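Local coordinates for protein alcohol dehydrogenase, zinc-containing (Streptococcus pneumoniae serotype 2, PDB 5YLN) that probably oxidises alcohols to aldehydes or ketones with NAD+ as the electron acceptor, and carries bound zinc, at residues Asn79-Lys82 and Gly83-Val86; Gly95-Tyr98 and Tyr99-Lys102; Pro226-Ala229 and Ile230-Tyr234; Thr254-Phe257 and Cys258-Ile262; Ile349-Asp352 and Ile353-Ala356. All coordinates share one frame; numbering follows the deposited sequence.

Interaction 1: Asn79-Lys82 and Gly83-Val86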
loop_
_atom_site.group_PDB
_atom_site.type_symbol
_atom_site.label_atom_id
_atom_site.label_comp_id
_atom_site.label_asym_id
_atom_site.label_seq_id
_atom_site.Cartn_x
_atom_site.Cartn_y
_atom_site.Cartn_z
ATOM N N ASN A 79 14.797 10.521 -32.798
ATOM C CA ASN A 79 13.384 10.745 -33.045
ATOM C C ASN A 79 12.979 12.209 -32.895
ATOM O O ASN A 79 11.784 12.522 -32.969
ATOM C CB ASN A 79 12.548 9.862 -32.118
ATOM C CG ASN A 79 12.771 8.359 -32.369
ATOM O OD1 ASN A 79 12.982 7.930 -33.507
ATOM N ND2 ASN A 79 12.757 7.574 -31.300
ATOM N N PHE A 80 13.935 13.113 -32.679
ATOM C CA PHE A 80 13.639 14.542 -32.625
ATOM C C PHE A 80 14.704 15.296 -33.403
ATOM O O PHE A 80 15.846 14.843 -33.517
ATOM C CB PHE A 80 13.564 15.058 -31.176
ATOM C CG PHE A 80 12.451 14.428 -30.350
ATOM C CD1 PHE A 80 12.678 13.270 -29.610
ATOM C CD2 PHE A 80 11.183 15.004 -30.312
ATOM C CE1 PHE A 80 11.652 12.684 -28.863
ATOM C CE2 PHE A 80 10.156 14.427 -29.566
ATOM C CZ PHE A 80 10.391 13.252 -28.844
ATOM N N LYS A 81 14.319 16.440 -33.961
ATOM C CA LYS A 81 15.244 17.286 -34.710
ATOM C C LYS A 81 14.908 18.745 -34.445
ATOM O O LYS A 81 13.896 19.064 -33.822
ATOM C CB LYS A 81 15.175 17.025 -36.223
ATOM C CG LYS A 81 13.830 17.438 -36.855
ATOM C CD LYS A 81 13.672 16.907 -38.294
ATOM C CE LYS A 81 12.359 17.340 -38.949
ATOM N NZ LYS A 81 11.161 16.782 -38.262
ATOM N N LYS A 82 15.748 19.628 -34.986
ATOM C CA LYS A 82 15.561 21.063 -34.842
ATOM C C LYS A 82 14.237 21.506 -35.451
ATOM O O LYS A 82 13.963 21.259 -36.627
ATOM C CB LYS A 82 16.716 21.813 -35.512
ATOM C CG LYS A 82 16.587 23.338 -35.382
ATOM C CD LYS A 82 17.802 24.095 -35.914
ATOM C CE LYS A 82 17.659 25.614 -35.707
ATOM N NZ LYS A 82 17.816 26.032 -34.282
ATOM N N GLY A 83 13.434 22.208 -34.657
ATOM C CA GLY A 83 12.170 22.733 -35.105
ATOM C C GLY A 83 10.979 21.979 -34.574
ATOM O O GLY A 83 9.863 22.500 -34.614
ATOM N N ASP A 84 11.197 20.780 -34.054
ATOM C CA ASP A 84 10.118 19.996 -33.469
ATOM C C ASP A 84 9.508 20.712 -32.273
ATOM O O ASP A 84 10.210 21.078 -31.328
ATOM C CB ASP A 84 10.653 18.631 -33.056
ATOM C CG ASP A 84 10.999 17.753 -34.250
ATOM O OD1 ASP A 84 10.713 18.164 -35.395
ATOM O OD2 ASP A 84 11.560 16.660 -34.046
ATOM N N LYS A 85 8.192 20.919 -32.326
ATOM C CA LYS A 85 7.431 21.421 -31.185
ATOM C C LYS A 85 7.140 20.249 -30.254
ATOM O O LYS A 85 6.520 19.264 -30.675
ATOM C CB LYS A 85 6.137 22.085 -31.645
ATOM C CG LYS A 85 5.206 22.423 -30.503
ATOM C CD LYS A 85 4.122 23.412 -30.900
ATOM C CE LYS A 85 3.022 23.426 -29.832
ATOM N NZ LYS A 85 2.291 24.721 -29.740
ATOM N N VAL A 86 7.609 20.324 -29.007
ATOM C CA VAL A 86 7.545 19.155 -28.131
ATOM C C VAL A 86 7.222 19.524 -26.684
ATOM O O VAL A 86 7.445 20.652 -26.231
ATOM C CB VAL A 86 8.852 18.321 -28.199
ATOM C CG1 VAL A 86 9.022 17.688 -29.599
ATOM C CG2 VAL A 86 10.049 19.160 -27.816
#
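Asp84 OD2 accepts the backbone N-H of Lys81, with 2.8 Å between Lys81 N and the oxygen. The bond is fairly straight, 158° at the hydrogen. The donor meets the carboxylate from above its plane, 58° out of it. The other oxygen, Asp84 OD1, offers its syn lone pair to the same lysine. Lys81 NZ lies 3.2 Å from Asp84 OD1 and forms a salt bridge with it. One residue therefore holds both carboxylate oxygens, by its backbone and by its side chain. The lysine chain is set for this by its first torsion (chi1 67°), which stands CG between the backbone N and the carbonyl carbon. Lys81 CG then passes 3.5 Å from Asp84 OD1, and a bend at the last torsion brings NZ round. These bonds would limit rotation of the carboxylate and probably favour its charged form. Asp84 N also bonds to Lys81 O at 3.2 Å. Lys82 takes its amine to another partner, Glu71 O. On the buried side, Val86 CG1 lies 3.5 Å from Phe80 CE2. The Phe80 ring also stacks with His139. Lys81 to Asp84 form a type II beta turn with Gly83 at its third position, where phi is positive. The turn leads into strand 85-88, which pairs antiparallel with strands 66-72 and 137-139 in the GroES-like part of the fold.

Interaction 2: Gly95-Tyr98 and Tyr99-Lys102. With ZN (zinc ion), chain F.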
loop_
_atom_site.group_PDB
_atom_site.type_symbol
_atom_site.label_atom_id
_atom_site.label_comp_id
_atom_site.label_asym_id
_atom_site.label_seq_id
_atom_site.Cartn_x
_atom_site.Cartn_y
_atom_site.Cartn_z
ATOM N N GLY A 95 15.996 5.104 -20.313
ATOM C CA GLY A 95 15.351 4.049 -21.068
ATOM C C GLY A 95 16.032 2.696 -21.015
ATOM O O GLY A 95 15.531 1.749 -21.632
ATOM N N LYS A 96 17.147 2.571 -20.285
ATOM C CA LYS A 96 17.984 1.380 -20.314
ATOM C C LYS A 96 18.308 0.789 -18.948
ATOM O O LYS A 96 18.785 -0.347 -18.895
ATOM C CB LYS A 96 19.322 1.674 -21.014
ATOM C CG LYS A 96 19.265 1.917 -22.507
ATOM C CD LYS A 96 20.616 2.475 -22.963
ATOM C CE LYS A 96 20.819 2.367 -24.463
ATOM N NZ LYS A 96 22.121 2.993 -24.824
ATOM N N CYS A 97 18.112 1.516 -17.854
ATOM C CA CYS A 97 18.608 1.042 -16.570
ATOM C C CYS A 97 17.585 0.120 -15.900
ATOM O O CYS A 97 16.497 -0.130 -16.416
ATOM C CB CYS A 97 18.932 2.218 -15.659
ATOM S SG CYS A 97 17.422 3.040 -15.105
ATOM N N TYR A 98 17.934 -0.347 -14.699
ATOM C CA TYR A 98 17.090 -1.280 -13.960
ATOM C C TYR A 98 15.664 -0.746 -13.807
ATOM O O TYR A 98 14.688 -1.479 -14.014
ATOM C CB TYR A 98 17.740 -1.573 -12.599
ATOM C CG TYR A 98 16.954 -2.493 -11.697
ATOM C CD1 TYR A 98 15.952 -1.996 -10.876
ATOM C CD2 TYR A 98 17.219 -3.857 -11.659
ATOM C CE1 TYR A 98 15.225 -2.824 -10.054
ATOM C CE2 TYR A 98 16.494 -4.703 -10.828
ATOM C CZ TYR A 98 15.499 -4.174 -10.028
ATOM O OH TYR A 98 14.765 -4.988 -9.203
ATOM N N TYR A 99 15.521 0.547 -13.480
ATOM C CA TYR A 99 14.188 1.075 -13.206
ATOM C C TYR A 99 13.479 1.538 -14.466
ATOM O O TYR A 99 12.254 1.421 -14.548
ATOM C CB TYR A 99 14.256 2.197 -12.159
ATOM C CG TYR A 99 14.522 1.611 -10.799
ATOM C CD1 TYR A 99 13.645 0.663 -10.267
ATOM C CD2 TYR A 99 15.665 1.952 -10.069
ATOM C CE1 TYR A 99 13.882 0.092 -9.029
ATOM C CE2 TYR A 99 15.912 1.386 -8.837
ATOM C CZ TYR A 99 15.016 0.444 -8.327
ATOM O OH TYR A 99 15.236 -0.132 -7.112
ATOM N N CYS A 100 14.216 2.065 -15.447
ATOM C CA CYS A 100 13.598 2.423 -16.725
ATOM C C CYS A 100 13.016 1.195 -17.422
ATOM O O CYS A 100 11.979 1.281 -18.094
ATOM C CB CYS A 100 14.615 3.112 -17.635
ATOM S SG CYS A 100 14.923 4.859 -17.230
ATOM N N LYS A 101 13.683 0.051 -17.297
ATOM C CA LYS A 101 13.131 -1.168 -17.876
ATOM C C LYS A 101 11.794 -1.547 -17.245
ATOM O O LYS A 101 10.986 -2.216 -17.890
ATOM C CB LYS A 101 14.149 -2.306 -17.753
ATOM C CG LYS A 101 15.264 -2.213 -18.796
ATOM C CD LYS A 101 14.677 -2.272 -20.211
ATOM C CE LYS A 101 15.751 -2.358 -21.271
ATOM N NZ LYS A 101 16.757 -3.399 -20.936
ATOM N N LYS A 102 11.527 -1.099 -16.020
ATOM C CA LYS A 102 10.246 -1.322 -15.370
ATOM C C LYS A 102 9.231 -0.222 -15.657
ATOM O O LYS A 102 8.087 -0.333 -15.210
ATOM C CB LYS A 102 10.435 -1.451 -13.854
ATOM C CG LYS A 102 11.265 -2.658 -13.413
ATOM C CD LYS A 102 11.486 -2.651 -11.901
ATOM C CE LYS A 102 12.215 -3.904 -11.432
ATOM N NZ LYS A 102 11.369 -5.130 -11.542
HETATM ZN ZN ZN F . 17.055 4.844 -16.587
#
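Cys97 and Cys100 meet at a zinc ion, and this is the tight part of the contact. Cys97 SG is 2.4 Å from the zinc and Cys100 SG is 2.2 Å from it. Both thiolates also accept backbone N-H groups. Cys100 N bonds to Cys97 SG at 3.4 Å, nearly straight at 168°. Gly95 N bonds to Cys100 SG at 3.3 Å. Such bonds probably ease the negative charge on the sulfurs. Lys101 N closes the turn on Cys97 O at 3.0 Å. Tyr98 and Tyr99 pack closely too, in a T-shaped pair with planes at 85°. The edge of Tyr98 points at the face of Tyr99, and Tyr98 CD1 sits over the ring centre. The outer side is looser. It carries the exposed Lys96, Lys101 and Lys102. Of these, Lys102 lays its CE 3.5 Å from Tyr98 CE1, while Lys101 arches past the backbone oxygens of Gly95 and Lys96. Tyr98 also makes a cation-pi contact with Arg240 of the second subunit. Cys94 and Cys108 complete the metal site. This four-cysteine loop matches the structural zinc site of the zinc-containing alcohol dehydrogenases.

Interaction 3: Pro226-Ala229 and Ile230-Tyr234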
loop_
_atom_site.group_PDB
_atom_site.type_symbol
_atom_site.label_atom_id
_atom_site.label_comp_id
_atom_site.label_asym_id
_atom_site.label_seq_id
_atom_site.Cartn_x
_atom_site.Cartn_y
_atom_site.Cartn_z
ATOM N N PRO A 226 -13.213 18.920 11.722
ATOM C CA PRO A 226 -12.800 17.594 11.216
ATOM C C PRO A 226 -13.773 16.479 11.570
ATOM O O PRO A 226 -14.091 15.641 10.713
ATOM C CB PRO A 226 -11.428 17.376 11.876
ATOM C CG PRO A 226 -10.964 18.775 12.330
ATOM C CD PRO A 226 -12.227 19.516 12.649
ATOM N N GLU A 227 -14.276 16.471 12.810
ATOM C CA GLU A 227 -15.196 15.417 13.245
ATOM C C GLU A 227 -16.486 15.436 12.426
ATOM O O GLU A 227 -16.988 14.385 11.992
ATOM C CB GLU A 227 -15.505 15.578 14.740
ATOM C CG GLU A 227 -16.510 14.564 15.266
ATOM C CD GLU A 227 -16.631 14.553 16.790
ATOM O OE1 GLU A 227 -17.299 13.636 17.316
ATOM O OE2 GLU A 227 -16.069 15.446 17.467
ATOM N N LYS A 228 -17.042 16.630 12.217
ATOM C CA LYS A 228 -18.261 16.752 11.433
ATOM C C LYS A 228 -18.028 16.332 9.982
ATOM O O LYS A 228 -18.921 15.767 9.343
ATOM C CB LYS A 228 -18.773 18.191 11.532
ATOM C CG LYS A 228 -19.964 18.515 10.665
ATOM C CD LYS A 228 -20.240 20.013 10.739
ATOM C CE LYS A 228 -21.053 20.488 9.547
ATOM N NZ LYS A 228 -20.355 20.258 8.231
ATOM N N ALA A 229 -16.825 16.592 9.453
ATOM C CA ALA A 229 -16.492 16.174 8.095
ATOM C C ALA A 229 -16.407 14.658 7.988
ATOM O O ALA A 229 -16.910 14.064 7.025
ATOM C CB ALA A 229 -15.173 16.805 7.657
ATOM N N ILE A 230 -15.732 14.030 8.957
ATOM C CA ILE A 230 -15.602 12.577 9.002
ATOM C C ILE A 230 -16.980 11.929 9.070
ATOM O O ILE A 230 -17.291 11.015 8.296
ATOM C CB ILE A 230 -14.707 12.161 10.186
ATOM C CG1 ILE A 230 -13.269 12.653 9.946
ATOM C CG2 ILE A 230 -14.722 10.655 10.388
ATOM C CD1 ILE A 230 -12.372 12.684 11.194
ATOM N N LYS A 231 -17.837 12.418 9.977
ATOM C CA LYS A 231 -19.226 11.962 10.020
ATOM C C LYS A 231 -19.880 12.075 8.651
ATOM O O LYS A 231 -20.458 11.115 8.141
ATOM C CB LYS A 231 -20.029 12.774 11.029
ATOM C CG LYS A 231 -19.867 12.346 12.470
ATOM C CD LYS A 231 -21.036 12.882 13.307
ATOM C CE LYS A 231 -20.578 13.461 14.641
ATOM N NZ LYS A 231 -19.791 12.478 15.430
ATOM N N GLU A 232 -19.781 13.255 8.042
ATOM C CA GLU A 232 -20.444 13.509 6.776
ATOM C C GLU A 232 -19.949 12.561 5.693
ATOM O O GLU A 232 -20.732 12.089 4.863
ATOM C CB GLU A 232 -20.217 14.966 6.372
ATOM C CG GLU A 232 -20.807 15.324 5.030
ATOM C CD GLU A 232 -20.864 16.822 4.805
ATOM O OE1 GLU A 232 -20.473 17.579 5.737
ATOM O OE2 GLU A 232 -21.301 17.229 3.700
ATOM N N ILE A 233 -18.655 12.255 5.691
ATOM C CA ILE A 233 -18.142 11.355 4.672
ATOM C C ILE A 233 -18.633 9.930 4.920
ATOM O O ILE A 233 -18.960 9.202 3.974
ATOM C CB ILE A 233 -16.609 11.455 4.601
ATOM C CG1 ILE A 233 -16.224 12.808 3.989
ATOM C CG2 ILE A 233 -16.021 10.291 3.788
ATOM C CD1 ILE A 233 -14.756 13.167 4.145
ATOM N N TYR A 234 -18.736 9.520 6.189
ATOM C CA TYR A 234 -19.295 8.200 6.473
ATOM C C TYR A 234 -20.783 8.151 6.153
ATOM O O TYR A 234 -21.295 7.097 5.767
ATOM C CB TYR A 234 -19.027 7.797 7.933
ATOM C CG TYR A 234 -17.699 7.094 8.087
ATOM C CD1 TYR A 234 -17.536 5.800 7.624
ATOM C CD2 TYR A 234 -16.605 7.729 8.665
ATOM C CE1 TYR A 234 -16.331 5.147 7.732
ATOM C CE2 TYR A 234 -15.379 7.081 8.784
ATOM C CZ TYR A 234 -15.246 5.792 8.303
ATOM O OH TYR A 234 -14.043 5.118 8.410
#
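Glu227 and Lys231 lie side by side on one turn of helix, and their charged ends form a salt bridge. Glu227 OE1 is 3.3 Å from Lys231 NZ, and the hydrogen bond within this bridge is weak. The glutamate is extended, while the lysine bends at its third and fourth torsions to bring NZ back. A second pair follows one residue on. Lys228 NZ and Glu232 OE1 are 3.7 Å apart, a long salt bridge. These side chains also run alongside each other and point the same way. Lys228 bends only at its last torsion. Both ion pairs span four residues, the spacing that places side chains one turn apart.

The backbone bonds are of the ordinary alpha-helical kind. Ile230 N reaches Pro226 O at 2.9 Å, and Lys231 N reaches Glu227 O at 2.9 Å. Glu232 N bonds to Lys228 O at 3.0 Å. Ile233 N bonds to Ala229 O at 2.8 Å. Upstream, Asp225 OD1 accepts the N-H of Lys228.

The apolar side chains also lean on this backbone. Ile230 CG1 lies 3.2 Å from Pro226 O, placed beside the backbone N by chi1 of -66°. Ile233 CG1 likewise lies 3.4 Å from Ala229 O.

The charged pairs occupy mostly exposed positions of helix 226-236. Ala229 and Ile233 pack on Val221 of strand 219-222, an outermost strand of the parallel sheet. Together with Ile230 they also pack on Phe257, so one side of the helix rests on both that strand and helix 252-261.

Interaction 4: Thr254-Phe257 and Cys258-Ile262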
loop_
_atom_site.group_PDB
_atom_site.type_symbol
_atom_site.label_atom_id
_atom_site.label_comp_id
_atom_site.label_asym_id
_atom_site.label_seq_id
_atom_site.Cartn_x
_atom_site.Cartn_y
_atom_site.Cartn_z
ATOM N N THR A 254 -3.663 16.075 7.105
ATOM C CA THR A 254 -4.387 15.498 5.984
ATOM C C THR A 254 -4.144 13.996 5.894
ATOM O O THR A 254 -5.074 13.231 5.613
ATOM C CB THR A 254 -4.020 16.221 4.681
ATOM O OG1 THR A 254 -2.596 16.241 4.503
ATOM C CG2 THR A 254 -4.543 17.666 4.707
ATOM N N PHE A 255 -2.914 13.545 6.144
ATOM C CA PHE A 255 -2.708 12.106 6.195
ATOM C C PHE A 255 -3.578 11.490 7.273
ATOM O O PHE A 255 -4.158 10.415 7.077
ATOM C CB PHE A 255 -1.247 11.743 6.448
ATOM C CG PHE A 255 -1.024 10.247 6.582
ATOM C CD1 PHE A 255 -0.868 9.444 5.450
ATOM C CD2 PHE A 255 -1.022 9.634 7.833
ATOM C CE1 PHE A 255 -0.689 8.077 5.560
ATOM C CE2 PHE A 255 -0.837 8.262 7.953
ATOM C CZ PHE A 255 -0.673 7.486 6.811
ATOM N N ASP A 256 -3.702 12.174 8.412
ATOM C CA ASP A 256 -4.501 11.636 9.500
ATOM C C ASP A 256 -5.979 11.566 9.124
ATOM O O ASP A 256 -6.661 10.582 9.438
ATOM C CB ASP A 256 -4.314 12.483 10.753
ATOM C CG ASP A 256 -5.094 11.938 11.921
ATOM O OD1 ASP A 256 -4.870 10.762 12.290
ATOM O OD2 ASP A 256 -5.947 12.677 12.454
ATOM N N PHE A 257 -6.490 12.609 8.463
ATOM C CA PHE A 257 -7.869 12.605 7.980
ATOM C C PHE A 257 -8.120 11.413 7.051
ATOM O O PHE A 257 -9.110 10.685 7.201
ATOM C CB PHE A 257 -8.152 13.919 7.252
ATOM C CG PHE A 257 -9.602 14.176 6.979
ATOM C CD1 PHE A 257 -10.397 14.815 7.924
ATOM C CD2 PHE A 257 -10.167 13.815 5.775
ATOM C CE1 PHE A 257 -11.745 15.057 7.661
ATOM C CE2 PHE A 257 -11.493 14.056 5.506
ATOM C CZ PHE A 257 -12.291 14.668 6.443
ATOM N N CYS A 258 -7.218 11.202 6.090
ATOM C CA CYS A 258 -7.359 10.104 5.139
ATOM C C CYS A 258 -7.494 8.765 5.844
ATOM O O CYS A 258 -8.301 7.918 5.434
ATOM C CB CYS A 258 -6.161 10.077 4.195
ATOM S SG CYS A 258 -6.268 11.291 2.892
ATOM N N GLN A 259 -6.716 8.548 6.907
ATOM C CA GLN A 259 -6.737 7.231 7.525
ATOM C C GLN A 259 -7.981 7.043 8.379
ATOM O O GLN A 259 -8.336 5.904 8.690
ATOM C CB GLN A 259 -5.445 6.975 8.316
ATOM C CG GLN A 259 -5.302 7.706 9.608
ATOM C CD GLN A 259 -4.007 7.336 10.338
ATOM O OE1 GLN A 259 -3.394 6.295 10.067
ATOM N NE2 GLN A 259 -3.590 8.196 11.271
ATOM N N LYS A 260 -8.685 8.126 8.702
ATOM C CA LYS A 260 -9.938 8.029 9.438
ATOM C C LYS A 260 -11.160 7.757 8.553
ATOM O O LYS A 260 -12.200 7.334 9.071
ATOM C CB LYS A 260 -10.147 9.309 10.249
ATOM C CG LYS A 260 -9.132 9.428 11.387
ATOM C CD LYS A 260 -9.654 10.324 12.494
ATOM C CE LYS A 260 -8.937 10.073 13.825
ATOM N NZ LYS A 260 -7.497 9.756 13.633
ATOM N N ILE A 261 -11.078 7.983 7.244
ATOM C CA ILE A 261 -12.253 7.868 6.387
ATOM C C ILE A 261 -12.169 6.702 5.426
ATOM O O ILE A 261 -13.163 6.405 4.750
ATOM C CB ILE A 261 -12.516 9.171 5.603
ATOM C CG1 ILE A 261 -11.325 9.519 4.687
ATOM C CG2 ILE A 261 -12.829 10.294 6.571
ATOM C CD1 ILE A 261 -11.664 10.454 3.478
ATOM N N ILE A 262 -11.021 6.038 5.340
ATOM C CA ILE A 262 -10.848 4.966 4.388
ATOM C C ILE A 262 -11.616 3.740 4.870
ATOM O O ILE A 262 -11.652 3.432 6.063
ATOM C CB ILE A 262 -9.349 4.686 4.195
ATOM C CG1 ILE A 262 -9.128 3.849 2.948
ATOM C CG2 ILE A 262 -8.727 4.065 5.441
ATOM C CD1 ILE A 262 -9.510 4.573 1.670
#
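Asp256 OD1 takes two donors from the next turn of the helix. Gln259 NE2 gives it a hydrogen bond of 3.0 Å, straight at 164°. This bond uses the anti lone pair of the oxygen and lies in the amide plane of Gln259. The carboxylate and amide planes are almost perpendicular, at 84°. Lys260 NZ comes to the same oxygen at 3.1 Å. The hydrogen bond is weak, but the pair counts as a salt bridge. Together the two donors should stabilise the charged carboxylate.

The Gln259 amide is buried, and its polar atoms are paired. NE2 has a second acceptor in Glu279 O, and OE1 accepts from Asp281 N. That holds the amide orientation firmly. A chi1 of 74° tucks Gln259 CG back over its own backbone, 3.2 Å from Asp256 O.

In the backbone, Cys258 N bonds to Thr254 O at 3.0 Å, and Gln259 N bonds to Phe255 O at 3.2 Å and weakly to Asp256 O. Lys260 N is bonded to Phe257 O at 3.0 Å, three residues back, and only weakly to Asp256 O. Ile261 N bonds weakly to Phe257 O. Thr254 OG1 is bonded to Ile251 O.

Phe257 CE2 lies 4.1 Å from Ile261 CG2.

Helix 252-261 packs against the parallel sheet. Cys258 touches Ile178 of strand 174-178 and Ala245 of strand 242-247, and Ile261 lies on Ala176 and Val242. Phe257 packs on helix 226-236, and Lys260 O accepts from Tyr234 OH. Phe255 turns to strand 278-280, where it meets Val278 and Phe280, and it also packs on Leu282 of the second subunit.

Interaction 5: Ile349-Asp352 and Ile353-Ala356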
loop_
_atom_site.group_PDB
_atom_site.type_symbol
_atom_site.label_atom_id
_atom_site.label_comp_id
_atom_site.label_asym_id
_atom_site.label_seq_id
_atom_site.Cartn_x
_atom_site.Cartn_y
_atom_site.Cartn_z
ATOM N N ILE A 349 3.449 30.832 -18.016
ATOM C CA ILE A 349 4.501 31.812 -18.236
ATOM C C ILE A 349 5.029 31.617 -19.650
ATOM O O ILE A 349 5.504 30.528 -19.984
ATOM C CB ILE A 349 5.630 31.670 -17.203
ATOM C CG1 ILE A 349 5.076 31.828 -15.780
ATOM C CG2 ILE A 349 6.706 32.718 -17.467
ATOM C CD1 ILE A 349 5.951 31.200 -14.720
ATOM N N GLU A 350 4.963 32.670 -20.467
ATOM C CA GLU A 350 5.305 32.601 -21.883
ATOM C C GLU A 350 6.625 33.310 -22.150
ATOM O O GLU A 350 6.836 34.429 -21.678
ATOM C CB GLU A 350 4.207 33.222 -22.748
ATOM C CG GLU A 350 4.383 32.909 -24.217
ATOM C CD GLU A 350 3.291 33.502 -25.073
ATOM O OE1 GLU A 350 2.428 34.230 -24.536
ATOM O OE2 GLU A 350 3.302 33.235 -26.290
ATOM N N ASN A 351 7.490 32.669 -22.932
ATOM C CA ASN A 351 8.824 33.190 -23.236
ATOM C C ASN A 351 8.690 34.350 -24.224
ATOM O O ASN A 351 8.610 34.153 -25.440
ATOM C CB ASN A 351 9.723 32.089 -23.787
ATOM C CG ASN A 351 11.145 32.570 -24.075
ATOM O OD1 ASN A 351 11.443 33.774 -24.000
ATOM N ND2 ASN A 351 12.019 31.641 -24.412
ATOM N N ASP A 352 8.688 35.569 -23.695
ATOM C CA ASP A 352 8.623 36.783 -24.493
ATOM C C ASP A 352 10.004 37.322 -24.835
ATOM O O ASP A 352 10.102 38.422 -25.378
ATOM C CB ASP A 352 7.824 37.867 -23.752
ATOM C CG ASP A 352 8.479 38.281 -22.425
ATOM O OD1 ASP A 352 9.110 37.405 -21.788
ATOM O OD2 ASP A 352 8.361 39.468 -22.014
ATOM N N ILE A 353 11.068 36.584 -24.526
ATOM C CA ILE A 353 12.433 37.085 -24.658
ATOM C C ILE A 353 13.135 36.492 -25.869
ATOM O O ILE A 353 13.785 37.216 -26.621
ATOM C CB ILE A 353 13.236 36.815 -23.360
ATOM C CG1 ILE A 353 12.589 37.523 -22.161
ATOM C CG2 ILE A 353 14.700 37.278 -23.523
ATOM C CD1 ILE A 353 13.226 37.209 -20.810
ATOM N N SER A 354 12.996 35.188 -26.086
ATOM C CA SER A 354 13.808 34.504 -27.079
ATOM C C SER A 354 13.311 34.772 -28.500
ATOM O O SER A 354 12.111 34.917 -28.748
ATOM C CB SER A 354 13.812 32.999 -26.813
ATOM O OG SER A 354 14.294 32.680 -25.512
ATOM N N GLU A 355 14.258 34.834 -29.435
ATOM C CA GLU A 355 13.981 34.798 -30.862
ATOM C C GLU A 355 14.288 33.411 -31.421
ATOM O O GLU A 355 15.146 32.692 -30.901
ATOM C CB GLU A 355 14.806 35.844 -31.608
ATOM C CG GLU A 355 14.009 37.044 -32.079
ATOM C CD GLU A 355 14.905 38.147 -32.602
ATOM O OE1 GLU A 355 16.039 38.281 -32.086
ATOM O OE2 GLU A 355 14.481 38.873 -33.528
ATOM N N ALA A 356 13.584 33.045 -32.491
ATOM C CA ALA A 356 13.752 31.732 -33.129
ATOM C C ALA A 356 15.186 31.472 -33.599
ATOM O O ALA A 356 15.870 32.378 -34.085
ATOM C CB ALA A 356 12.797 31.593 -34.297
#
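Asn351 folds its amide over the chain that follows it and touches Ile353 and Ser354. Asn351 OD1 accepts two backbone N-H groups. Ile353 N is 2.9 Å from OD1, and Ser354 N is 3.0 Å from it. The two donors approach differently. Ile353 N is tilted only modestly from the carbonyl plane of the amide, by 19°. Ser354 N stands above that plane, 38° out of it. The bond from Ile353 N makes an Asx turn, in which a side-chain oxygen binds the N-H two residues on.

The other end of the amide is held as well. Asn351 ND2 gives a hydrogen bond to Ser354 OG at 2.7 Å, and the hydroxyl oxygen lies close to the amide plane. The side chain of Asn351 thus bonds to both the backbone and the side chain of one serine. Its CG is anti to the backbone N (chi1 -178°), which sends the amide forward along the chain. ND2 bonds also to Ile36 O, and Ser354 OG has a further partner in Glu126 OE1. These bonds leave the amide little freedom to flip.

Asp352 adds a lesser contact. Its OD1 lies 3.5 Å from Ile353 CG1, while OD2 is hydrogen-bonded to Ser327 OG.

The turn lies just beyond strand 347-350, near the C terminus. That strand runs antiparallel to strand 33-39 and parallel to strand 322-325. Asn351 continues the backbone pairing, with Val37. Ser354 and Ala356 touch Arg35, so the tail stays beside strand 33-39. Earlier in the strand, Ile349 packs on Ile329 and Ala332 of helix 329-337.

All five contacts are local and follow in series along the chain, so none nests in or crosses another. Interaction 1 closes the turn into strand 85-88. Interaction 2 closes part of the zinc-binding loop; the centres of interactions 1 and 2 are about 24 Å apart. The chain then enters the nucleotide-binding-type domain. There interactions 3 and 4 lie on helices 226-236 and 252-261, which touch each other: Ile233 CD1 meets Phe257 CE2 at 3.6 Å, and Tyr234 OH is probably hydrogen-bonded to Lys260 O. Interaction 5, at the C terminus, returns to the domain of interactions 1 and 2. It reaches the same mixed sheet as interaction 1, nearest atoms about 6 Å apart.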